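Local coordinates for OXA-46 oxacillinase (Pseudomonas aeruginosa, PDB 3IF6), which probably hydrolyses beta-lactam antibiotics to substituted beta-amino acids as a class D serine beta-lactamase, at residues I46-E49 with R50-K53; Q61-A65 with K66-P70; S72-K75 with I76-L80; V100-F104 with A105-Q109; T239-R242 with T243-F247. All coordinates share one frame; numbering follows the deposited sequence.

Contact 1 of 5, residues I46-E49 with R50-K53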
# COMPACT_ATOMS: atom_id res chain seq x y z
N ILE B 46 -19.21 -7.55 -8.12
CA ILE B 46 -17.99 -8.06 -7.49
C ILE B 46 -17.35 -9.32 -8.10
O ILE B 46 -17.96 -10.40 -8.12
CB ILE B 46 -17.99 -8.04 -5.93
CG1 ILE B 46 -17.26 -9.27 -5.38
CG2 ILE B 46 -19.36 -7.75 -5.34
CD1 ILE B 46 -18.12 -10.42 -5.16
N ALA B 47 -16.12 -9.12 -8.59
CA ALA B 47 -15.26 -10.16 -9.14
C ALA B 47 -14.38 -10.81 -8.07
O ALA B 47 -13.26 -10.37 -7.84
CB ALA B 47 -14.39 -9.58 -10.24
N ASP B 48 -14.84 -11.89 -7.48
CA ASP B 48 -14.09 -12.59 -6.46
C ASP B 48 -13.18 -13.65 -7.06
O ASP B 48 -13.61 -14.57 -7.68
CB ASP B 48 -15.04 -13.22 -5.45
CG ASP B 48 -14.33 -14.04 -4.49
OD1 ASP B 48 -13.19 -14.36 -4.78
OD2 ASP B 48 -14.87 -14.36 -3.44
N GLU B 49 -11.89 -13.45 -6.89
CA GLU B 49 -10.90 -14.31 -7.52
C GLU B 49 -9.94 -15.13 -6.66
O GLU B 49 -8.96 -15.65 -7.16
CB GLU B 49 -10.20 -13.54 -8.64
CG GLU B 49 -11.18 -13.04 -9.64
CD GLU B 49 -10.58 -12.18 -10.71
OE1 GLU B 49 -9.37 -11.99 -10.74
OE2 GLU B 49 -11.34 -11.70 -11.55
N ARG B 50 -10.22 -15.25 -5.37
CA ARG B 50 -9.37 -16.01 -4.48
C ARG B 50 -9.28 -17.50 -4.80
O ARG B 50 -8.22 -18.09 -4.84
CB ARG B 50 -9.85 -15.83 -3.06
CG ARG B 50 -10.02 -14.43 -2.63
CD ARG B 50 -10.74 -14.37 -1.33
NE ARG B 50 -12.16 -14.18 -1.52
CZ ARG B 50 -13.06 -14.13 -0.56
NH1 ARG B 50 -12.73 -14.25 0.69
NH2 ARG B 50 -14.29 -13.95 -0.89
N GLN B 51 -10.42 -18.10 -5.06
CA GLN B 51 -10.47 -19.51 -5.50
C GLN B 51 -9.98 -19.70 -6.96
O GLN B 51 -9.98 -18.76 -7.77
CB GLN B 51 -11.89 -20.08 -5.29
CG GLN B 51 -12.54 -19.72 -3.92
CD GLN B 51 -13.14 -18.28 -3.86
OE1 GLN B 51 -13.21 -17.56 -4.88
NE2 GLN B 51 -13.58 -17.87 -2.67
N ALA B 52 -9.55 -20.93 -7.28
CA ALA B 52 -9.10 -21.29 -8.64
C ALA B 52 -10.10 -20.86 -9.74
O ALA B 52 -9.70 -20.38 -10.81
CB ALA B 52 -8.81 -22.81 -8.73
N LYS B 53 -11.39 -21.02 -9.46
CA LYS B 53 -12.42 -20.43 -10.32
C LYS B 53 -12.91 -19.04 -9.84
O LYS B 53 -13.27 -18.82 -8.67
CB LYS B 53 -13.56 -21.42 -10.63
CG LYS B 53 -13.41 -22.14 -11.99
CD LYS B 53 -12.17 -23.08 -12.06
CE LYS B 53 -12.37 -24.40 -11.25
NZ LYS B 53 -11.08 -24.99 -10.73

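Contact 2 of 5, residues Q61-A65 with K66-P70. With EDO (1,2-ethanediol), chain L.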
# COMPACT_ATOMS: atom_id res chain seq x y z
N GLN B 61 -27.85 -6.31 -13.50
CA GLN B 61 -27.03 -6.46 -14.68
C GLN B 61 -27.16 -5.31 -15.66
O GLN B 61 -26.19 -4.96 -16.35
CB GLN B 61 -27.39 -7.78 -15.37
CG GLN B 61 -26.51 -8.10 -16.59
CD GLN B 61 -25.01 -8.10 -16.28
OE1 GLN B 61 -24.55 -8.83 -15.41
NE2 GLN B 61 -24.25 -7.28 -17.00
N GLU B 62 -28.34 -4.71 -15.72
CA GLU B 62 -28.62 -3.66 -16.70
C GLU B 62 -27.88 -2.40 -16.29
O GLU B 62 -27.32 -1.70 -17.14
CB GLU B 62 -30.13 -3.37 -16.80
CG GLU B 62 -31.00 -4.52 -17.36
CD GLU B 62 -30.98 -5.79 -16.49
OE1 GLU B 62 -30.58 -6.86 -17.03
OE2 GLU B 62 -31.35 -5.71 -15.29
N ARG B 63 -27.91 -2.11 -14.99
CA ARG B 63 -27.31 -0.91 -14.42
C ARG B 63 -25.80 -1.08 -14.34
O ARG B 63 -25.06 -0.20 -14.75
CB ARG B 63 -27.89 -0.60 -13.04
CG ARG B 63 -27.79 0.87 -12.72
CD ARG B 63 -27.82 1.15 -11.23
NE ARG B 63 -27.11 2.39 -10.93
CZ ARG B 63 -27.67 3.51 -10.52
NH1 ARG B 63 -28.98 3.58 -10.33
NH2 ARG B 63 -26.92 4.58 -10.29
N ALA B 64 -25.37 -2.27 -13.98
CA ALA B 64 -23.99 -2.63 -13.93
C ALA B 64 -23.38 -2.42 -15.30
O ALA B 64 -22.25 -2.08 -15.41
CB ALA B 64 -23.85 -4.02 -13.51
N ALA B 65 -24.14 -2.67 -16.35
CA ALA B 65 -23.71 -2.38 -17.71
C ALA B 65 -23.84 -0.95 -18.16
O ALA B 65 -23.32 -0.60 -19.18
CB ALA B 65 -24.41 -3.26 -18.66
N LYS B 66 -24.55 -0.12 -17.43
CA LYS B 66 -24.70 1.28 -17.85
C LYS B 66 -23.53 2.21 -17.42
O LYS B 66 -22.98 2.10 -16.33
CB LYS B 66 -26.05 1.91 -17.48
CG LYS B 66 -26.13 3.34 -18.11
CD LYS B 66 -27.42 4.09 -17.98
CE LYS B 66 -27.84 4.25 -16.55
NZ LYS B 66 -28.81 5.39 -16.49
N ARG B 67 -23.21 3.14 -18.31
CA ARG B 67 -22.12 4.05 -18.15
C ARG B 67 -22.49 5.34 -17.42
O ARG B 67 -23.42 6.06 -17.79
CB ARG B 67 -21.53 4.39 -19.51
CG ARG B 67 -20.81 3.24 -20.17
CD ARG B 67 -19.88 3.79 -21.22
NE ARG B 67 -19.23 2.72 -21.94
CZ ARG B 67 -19.29 2.54 -23.26
NH1 ARG B 67 -19.97 3.37 -24.06
NH2 ARG B 67 -18.63 1.52 -23.80
N TYR B 68 -21.71 5.60 -16.37
CA TYR B 68 -21.76 6.82 -15.57
C TYR B 68 -20.42 7.58 -15.65
O TYR B 68 -19.33 7.00 -15.92
CB TYR B 68 -22.05 6.43 -14.13
CG TYR B 68 -23.36 5.74 -13.95
CD1 TYR B 68 -24.53 6.49 -13.81
CD2 TYR B 68 -23.46 4.36 -13.95
CE1 TYR B 68 -25.78 5.88 -13.67
CE2 TYR B 68 -24.71 3.72 -13.81
CZ TYR B 68 -25.86 4.50 -13.67
OH TYR B 68 -27.10 3.93 -13.51
N SER B 69 -20.48 8.89 -15.44
CA SER B 69 -19.28 9.67 -15.26
C SER B 69 -18.48 9.10 -14.07
O SER B 69 -19.06 8.89 -13.00
CB SER B 69 -19.66 11.10 -15.00
OG SER B 69 -18.48 11.87 -14.90
N PRO B 70 -17.20 8.83 -14.24
CA PRO B 70 -16.35 8.29 -13.18
C PRO B 70 -16.15 9.20 -11.98
O PRO B 70 -16.05 8.78 -10.87
CB PRO B 70 -15.05 7.99 -13.91
CG PRO B 70 -15.03 8.81 -14.94
CD PRO B 70 -16.41 8.96 -15.46
C1 EDO L . -21.50 0.02 -21.61
O1 EDO L . -20.70 -1.16 -21.49
C2 EDO L . -22.59 -0.15 -22.66
O2 EDO L . -23.89 0.09 -22.08

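Contact 3 of 5, residues S72-K75 with I76-L80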
# COMPACT_ATOMS: atom_id res chain seq x y z
N SER B 72 -14.26 11.21 -9.38
CA SER B 72 -12.97 11.02 -8.75
C SER B 72 -12.40 9.64 -8.85
O SER B 72 -11.30 9.44 -8.50
CB SER B 72 -12.93 11.59 -7.34
OG SER B 72 -12.81 12.99 -7.37
N THR B 73 -13.18 8.68 -9.32
CA THR B 73 -12.63 7.34 -9.64
C THR B 73 -11.66 7.40 -10.84
O THR B 73 -10.87 6.48 -11.05
CB THR B 73 -13.74 6.21 -9.83
OG1 THR B 73 -14.46 6.38 -11.05
CG2 THR B 73 -14.70 6.16 -8.66
N PHE B 74 -11.71 8.48 -11.62
CA PHE B 74 -10.80 8.72 -12.76
C PHE B 74 -9.40 9.18 -12.31
O PHE B 74 -8.50 9.35 -13.15
CB PHE B 74 -11.40 9.75 -13.73
CG PHE B 74 -10.65 9.87 -15.05
CD1 PHE B 74 -10.78 8.89 -16.04
CD2 PHE B 74 -9.80 10.95 -15.30
CE1 PHE B 74 -10.06 8.98 -17.25
CE2 PHE B 74 -9.08 11.05 -16.50
CZ PHE B 74 -9.21 10.07 -17.47
N LYS B 75 -9.21 9.39 -11.00
CA LYS B 75 -7.89 9.77 -10.42
C LYS B 75 -6.94 8.60 -10.57
O LYS B 75 -5.73 8.79 -10.72
CB LYS B 75 -7.99 10.19 -8.96
CG LYS B 75 -8.57 11.59 -8.72
CD LYS B 75 -8.69 11.85 -7.21
CE LYS B 75 -8.94 13.30 -6.89
NZ LYS B 75 -9.09 13.49 -5.42
N ILE B 76 -7.48 7.38 -10.56
CA ILE B 76 -6.65 6.18 -10.88
C ILE B 76 -5.99 6.20 -12.29
O ILE B 76 -4.77 6.31 -12.40
CB ILE B 76 -7.43 4.87 -10.61
CG1 ILE B 76 -7.97 4.91 -9.17
CG2 ILE B 76 -6.55 3.66 -10.86
CD1 ILE B 76 -9.05 3.91 -8.86
N PRO B 77 -6.79 6.12 -13.38
CA PRO B 77 -6.11 6.27 -14.69
C PRO B 77 -5.41 7.64 -14.86
O PRO B 77 -4.29 7.71 -15.43
CB PRO B 77 -7.25 6.14 -15.72
CG PRO B 77 -8.55 6.37 -14.93
CD PRO B 77 -8.25 5.88 -13.53
N HIS B 78 -6.02 8.70 -14.33
CA HIS B 78 -5.47 10.03 -14.51
C HIS B 78 -4.04 10.16 -13.99
O HIS B 78 -3.24 10.87 -14.60
CB HIS B 78 -6.35 11.13 -13.90
CG HIS B 78 -6.28 12.42 -14.67
ND1 HIS B 78 -7.10 13.49 -14.41
CD2 HIS B 78 -5.51 12.78 -15.74
CE1 HIS B 78 -6.83 14.47 -15.26
NE2 HIS B 78 -5.86 14.07 -16.08
N THR B 79 -3.73 9.48 -12.88
CA THR B 79 -2.42 9.59 -12.24
C THR B 79 -1.34 8.87 -13.08
O THR B 79 -0.24 9.40 -13.29
CB THR B 79 -2.47 9.12 -10.75
OG1 THR B 79 -3.41 9.93 -10.05
CG2 THR B 79 -1.12 9.27 -10.07
N LEU B 80 -1.69 7.70 -13.59
CA LEU B 80 -0.93 7.02 -14.65
C LEU B 80 -0.66 7.93 -15.87
O LEU B 80 0.50 8.04 -16.31
CB LEU B 80 -1.63 5.73 -15.07
CG LEU B 80 -1.88 4.66 -13.97
CD1 LEU B 80 -2.95 3.66 -14.40
CD2 LEU B 80 -0.61 3.93 -13.57

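Contact 4 of 5, residues V100-F104 with A105-Q109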
# COMPACT_ATOMS: atom_id res chain seq x y z
N VAL B 100 -5.28 33.30 -5.61
CA VAL B 100 -5.70 34.40 -4.76
C VAL B 100 -6.45 33.85 -3.55
O VAL B 100 -6.29 34.33 -2.43
CB VAL B 100 -6.60 35.38 -5.61
CG1 VAL B 100 -7.39 36.36 -4.73
CG2 VAL B 100 -5.74 36.11 -6.67
N ASN B 101 -7.26 32.84 -3.81
CA ASN B 101 -8.25 32.33 -2.87
C ASN B 101 -7.63 31.64 -1.66
O ASN B 101 -6.68 30.85 -1.80
CB ASN B 101 -9.19 31.35 -3.58
CG ASN B 101 -10.55 31.30 -2.96
OD1 ASN B 101 -11.36 32.21 -3.16
ND2 ASN B 101 -10.82 30.23 -2.21
N ARG B 102 -8.21 31.93 -0.49
CA ARG B 102 -7.76 31.42 0.81
C ARG B 102 -8.89 30.74 1.57
O ARG B 102 -8.86 30.67 2.81
CB ARG B 102 -7.27 32.59 1.66
CG ARG B 102 -6.13 33.39 1.05
CD ARG B 102 -4.83 32.75 1.40
NE ARG B 102 -3.69 33.40 0.78
CZ ARG B 102 -3.21 33.09 -0.42
NH1 ARG B 102 -3.79 32.14 -1.15
NH2 ARG B 102 -2.15 33.74 -0.89
N SER B 103 -9.89 30.24 0.84
CA SER B 103 -11.19 29.91 1.43
C SER B 103 -11.74 28.58 0.94
O SER B 103 -12.95 28.43 0.74
CB SER B 103 -12.19 31.03 1.10
OG SER B 103 -11.64 32.30 1.39
N PHE B 104 -10.83 27.64 0.70
CA PHE B 104 -11.19 26.28 0.40
C PHE B 104 -10.22 25.40 1.13
O PHE B 104 -9.12 25.82 1.44
CB PHE B 104 -11.16 26.00 -1.11
CG PHE B 104 -9.77 26.01 -1.75
CD1 PHE B 104 -9.29 27.15 -2.37
CD2 PHE B 104 -8.99 24.86 -1.79
CE1 PHE B 104 -8.04 27.13 -2.98
CE2 PHE B 104 -7.73 24.84 -2.40
CZ PHE B 104 -7.25 25.95 -3.00
N ALA B 105 -10.64 24.17 1.40
CA ALA B 105 -9.91 23.26 2.24
C ALA B 105 -8.56 22.87 1.61
O ALA B 105 -8.48 22.55 0.42
CB ALA B 105 -10.79 22.02 2.53
N GLY B 106 -7.51 22.93 2.44
CA GLY B 106 -6.15 22.52 2.05
C GLY B 106 -5.35 23.52 1.21
O GLY B 106 -4.28 23.16 0.73
N HIS B 107 -5.86 24.75 1.05
CA HIS B 107 -5.25 25.79 0.18
C HIS B 107 -3.85 26.21 0.63
O HIS B 107 -3.00 26.59 -0.20
CB HIS B 107 -6.15 27.03 0.09
CG HIS B 107 -6.18 27.87 1.33
ND1 HIS B 107 -5.26 28.86 1.59
CD2 HIS B 107 -7.05 27.89 2.38
CE1 HIS B 107 -5.53 29.42 2.76
NE2 HIS B 107 -6.61 28.85 3.26
N ASN B 108 -3.65 26.15 1.94
CA ASN B 108 -2.44 26.56 2.61
C ASN B 108 -1.54 25.38 2.98
O ASN B 108 -0.69 25.50 3.85
CB ASN B 108 -2.77 27.41 3.86
CG ASN B 108 -3.48 26.60 4.98
OD1 ASN B 108 -3.39 26.96 6.16
ND2 ASN B 108 -4.22 25.54 4.61
N GLN B 109 -1.72 24.25 2.32
CA GLN B 109 -0.89 23.08 2.56
C GLN B 109 -0.33 22.55 1.25
O GLN B 109 -0.96 22.65 0.19
CB GLN B 109 -1.69 21.99 3.26
CG GLN B 109 -2.06 22.30 4.71
CD GLN B 109 -3.50 21.91 5.05
OE1 GLN B 109 -4.30 22.76 5.45
NE2 GLN B 109 -3.83 20.63 4.89

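Contact 5 of 5, residues T239-R242 with T243-F247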
# COMPACT_ATOMS: atom_id res chain seq x y z
N THR B 239 -27.82 9.36 -5.66
CA THR B 239 -27.69 10.10 -4.43
C THR B 239 -28.64 11.29 -4.42
O THR B 239 -28.20 12.43 -4.66
CB THR B 239 -26.23 10.58 -4.15
OG1 THR B 239 -25.81 11.41 -5.21
CG2 THR B 239 -25.25 9.44 -3.95
N PRO B 240 -29.95 11.05 -4.12
CA PRO B 240 -30.89 12.14 -4.13
C PRO B 240 -30.71 13.04 -2.90
O PRO B 240 -31.06 14.23 -2.97
CB PRO B 240 -32.24 11.42 -4.12
CG PRO B 240 -31.98 10.20 -3.30
CD PRO B 240 -30.63 9.77 -3.80
N ASN B 241 -30.13 12.51 -1.85
CA ASN B 241 -29.84 13.25 -0.64
C ASN B 241 -28.44 13.81 -0.64
O ASN B 241 -27.98 14.38 0.32
CB ASN B 241 -30.15 12.45 0.60
CG ASN B 241 -31.56 12.00 0.65
OD1 ASN B 241 -32.44 12.79 0.66
ND2 ASN B 241 -31.76 10.73 0.67
N ARG B 242 -27.78 13.63 -1.76
CA ARG B 242 -26.52 14.25 -2.01
C ARG B 242 -25.51 13.85 -0.96
O ARG B 242 -25.27 12.69 -0.80
CB ARG B 242 -26.67 15.75 -2.21
CG ARG B 242 -27.33 16.21 -3.53
CD ARG B 242 -27.46 17.72 -3.47
NE ARG B 242 -28.11 18.46 -4.56
CZ ARG B 242 -28.39 17.98 -5.75
NH1 ARG B 242 -28.12 16.73 -6.06
NH2 ARG B 242 -28.96 18.76 -6.62
N THR B 243 -24.91 14.80 -0.27
CA THR B 243 -23.87 14.51 0.70
C THR B 243 -24.34 13.58 1.79
O THR B 243 -23.57 12.84 2.29
CB THR B 243 -23.17 15.76 1.28
OG1 THR B 243 -24.05 16.51 2.07
CG2 THR B 243 -22.74 16.60 0.24
N ASP B 244 -25.60 13.66 2.14
CA ASP B 244 -26.22 12.74 3.11
C ASP B 244 -26.33 11.28 2.69
O ASP B 244 -26.41 10.41 3.56
CB ASP B 244 -27.60 13.22 3.51
CG ASP B 244 -27.57 14.54 4.22
OD1 ASP B 244 -26.51 15.07 4.59
OD2 ASP B 244 -28.65 15.05 4.42
N ASP B 245 -26.33 11.00 1.39
CA ASP B 245 -26.30 9.64 0.91
C ASP B 245 -24.91 9.00 0.83
O ASP B 245 -24.78 7.79 0.62
CB ASP B 245 -26.93 9.55 -0.46
CG ASP B 245 -28.40 9.52 -0.40
OD1 ASP B 245 -28.96 9.38 0.68
OD2 ASP B 245 -29.04 9.69 -1.43
N LEU B 246 -23.87 9.81 1.01
CA LEU B 246 -22.53 9.44 0.58
C LEU B 246 -21.97 8.28 1.39
O LEU B 246 -21.24 7.46 0.86
CB LEU B 246 -21.62 10.67 0.58
CG LEU B 246 -21.22 11.38 -0.74
CD1 LEU B 246 -22.25 11.37 -1.89
CD2 LEU B 246 -20.63 12.81 -0.52
N PHE B 247 -22.35 8.18 2.66
CA PHE B 247 -21.92 7.09 3.53
C PHE B 247 -22.38 5.71 3.03
O PHE B 247 -21.81 4.70 3.40
CB PHE B 247 -22.40 7.32 4.96
CG PHE B 247 -23.88 7.02 5.15
CD1 PHE B 247 -24.30 5.74 5.51
CD2 PHE B 247 -24.84 7.99 4.96
CE1 PHE B 247 -25.63 5.45 5.69
CE2 PHE B 247 -26.18 7.70 5.14
CZ PHE B 247 -26.57 6.43 5.49

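Contact 1 of 5, residues I46-E49 with R50-K53
Asp48 and Arg50 face each other just past the end of strand 42-48, and the carboxylate of the first holds both the backbone and the side chain of the second. The two side chains run obliquely across one another, with carboxylate and guanidinium planes only 27° apart. Asp48 OD2 lies 2.6 Å from Arg50 NH2 in a salt bridge: the oxygen stays close to the guanidinium plane, while the nitrogen approaches from above the carboxylate plane. Arg50 NE adds two weak bonds, 3.4 Å to Asp48 OD1 and 3.3 Å to Asp48 OD2. The bend at chi3 (-95°) brings the edge of the guanidinium to the carboxylate. The backbone N of Arg50 donates to Asp48 OD1 at 3.2 Å, nearly along the C-O axis, which makes this an Asx turn. The side chain of Gln51 passes beside Asp48. Arg50 NH2 also bonds to Ile260 O, and Arg50 NH1 to Asp261 O, near the C-terminus. Glu49 turns its carboxylate elsewhere, to salt bridges with Arg176 of helix 168-179 and Arg180 beyond it. The turn thus opens the hairpin between strands 42-48 and 55-58, with strand 229-238 alongside through Val231.

Contact 2 of 5, residues Q61-A65 with K66-P70
Tyr68 OH sits over one face of the Arg63 guanidinium, whose plane is only 16° from that of the phenol ring, although the two side chains cross at about a right angle. The hydroxyl lies 3.0 Å from Arg63 NE and 3.1 Å from Arg63 CZ, yet no hydrogen bond forms, because the N-H groups point along the guanidinium plane and the oxygen is above it. Arg63 NH2 reaches Tyr68 CZ at 3.5 Å, approaching the ring obliquely. With CG anti to the backbone N (chi1 -154°), the extended chain of Arg63 carries the guanidinium to the hydroxyl end of Tyr68; its NH2 is held by a salt bridge to Asp238. Arg67 also has a flat group with a neighbour on one face, here C1 of a bound ethanediol, 3.5 Å from Arg67 NE. The other end of that molecule donates from O2 to Ala65 O at 3.0 Å. Lys66 N bonds to Arg63 O at 2.7 Å, from well above the carbonyl plane, and this closes the turn into the next segment. The short, weakly bonded strand 67-68 pairs with strand 166-167 and sends Arg67 to a salt bridge with Glu170 of helix 168-179, while Arg63 and Ala64 rest on strand 42-48 and Tyr68 packs on Trp219 of strand 217-226.

Contact 3 of 5, residues S72-K75 with I76-L80
Phe74 meets Pro77 and His78, one helical turn further on, with successive atoms of its ring. From CB the side chain swings CG anti to the backbone N (chi1 -170°), which brings the ring alongside Pro77 and His78. CG is still 4.1 Å from Pro77 CG. At CD1 the proline CG comes within 3.5 Å, an apolar contact that CE1 continues on the same side of the ring. The CD2/CE2 side serves the histidine: CE2 stands over one face of the imidazole, 3.6 Å from His78 CG and offset toward the rim, while His78 N lies over a face of the phenyl ring. The two rings are set obliquely, planes at 54°. Tyr146 and Tyr158 add further aromatic contacts to Phe74. Next to it, Lys75 O takes two hydrogen bonds from one residue, 3.0 Å from Thr79 N and 2.7 Å from Thr79 OG1, and Tyr125 OH also bonds to that hydroxyl. Ser72 and Lys75 form the Ser-X-X-Lys motif of serine beta-lactamases, and Ser72 is the predicted acyl-ester nucleophile. Lys75 NZ bonds to Ala116 O, and one carboxylate of a tartrate, probably from the crystallisation liquor, bonds to both Lys75 NZ and Ser72 OG. The lysine is modelled without a carbamate, and a carboxylate bridging Ser72 and an uncarbamylated Lys75 is consistent with the link between carbamylation and inhibition by polycarboxylates.

Contact 4 of 5, residues V100-F104 with A105-Q109
His107 folds back over Arg102 and beside Phe104, and most of what joins them is contact with ring faces. Two CH-pi interactions lead. Arg102 CA stands 3.6 Å from the centroid of the His107 ring, only 10° off its normal, and His107 CB lies 3.6 Å from the centroid of the Phe104 ring, likewise over the face. The second aromatic term is T-shaped: an edge of the imidazole points at the face of the phenylalanine, with centroids 5.8 Å apart and planes at 62°. Both side chains hold CG between the backbone N and the carbonyl carbon (chi1 73° for His107), and this lets the two rings meet. Phe104 is also met edge-to-face by Trp97. Around the imidazole, Asn108 lies over the face opposite Arg102, while Phe104 O meets its edge in the ring plane, 3.1 Å from His107 CD2.

Hydrogen bonding is thinner. His107 N reaches Phe104 O at 3.5 Å, a weak bond across the type II turn from Phe104 to His107, where Gly106 supplies the positive phi. A type I turn follows, closed by Gln109 N to Gly106 O at 3.2 Å. Arg102 O is 2.9 Å from His107 NE2, but at an angle too poor for a hydrogen bond. Trp97 NE1 bonds to Asn101 O, and Arg102 NH1 to Gly99 O. Across the two segments of this surface loop the side chains thus meet mainly through ring-face contacts, and the one hydrogen bond between the segments is weak.

Contact 5 of 5, residues T239-R242 with T243-F247
The turn that leaves the last strand in the chain, 229-238, in the middle of the sheet, is closed here by Asp245, whose carboxylate is gripped by Asn241. Asn241 ND2 donates to Asp245 OD1 at 3.1 Å, nearly straight at 160°. The oxygen is met on its syn side, somewhat out of the carboxylate plane; the acceptor lies in the plane of the amide, and the two flat groups stand almost perpendicular, 81° apart. With chi1 at -80°, Asp245 places its CG anti to the carbonyl carbon, and the carboxylate reaches back over residues 239-241. Asn241 N also bonds to Asp245 OD2, although the position of that oxygen is less certain. OD1 has a further partner in Lys248, with which it forms a salt bridge.

Residues 239-242 make a type I beta turn, after which residues 243-246 adopt helical backbone angles ahead of helix 247-259, in a strand-to-helix connection of the beta-lactamase fold. Asp245 N bonds to Arg242 O at 3.0 Å, from above the carbonyl plane, and Asp244 N reaches Asn241 O in a weak bond of 3.1 Å. Apolar contacts are few: Thr239 CG2 touches Asp245 CB at 3.9 Å and Leu246 CD1 at 4.1 Å. Leu246 CD1 also lies 3.5 Å from Arg242 O. The hydroxyl of Thr239 instead bonds to NE1 of Trp213, in strand 206-213, against which the side chains of Arg242, Thr243 and Leu246 also pack.

Contact 3 holds the predicted nucleophile, Ser72, which with Lys75 binds a tartrate, and it lies nearest the middle of the chain, its centre about 7 Å from that of the chain. Contact 2 adjoins it in sequence: Pro70 O, at the end of one, bonds to Thr73 OG1 in the other. Contact 5 comes closer to the active site through Leu246, whose side chain is about 10 Å from that of Ser72 and about 5 Å from a bound tartrate. Contacts 1 and 4 are peripheral, on opposite sides of the chain's centre, with their own centres about 44 Å apart. Nearest atoms of contacts 2 and 5 are about 7 Å apart.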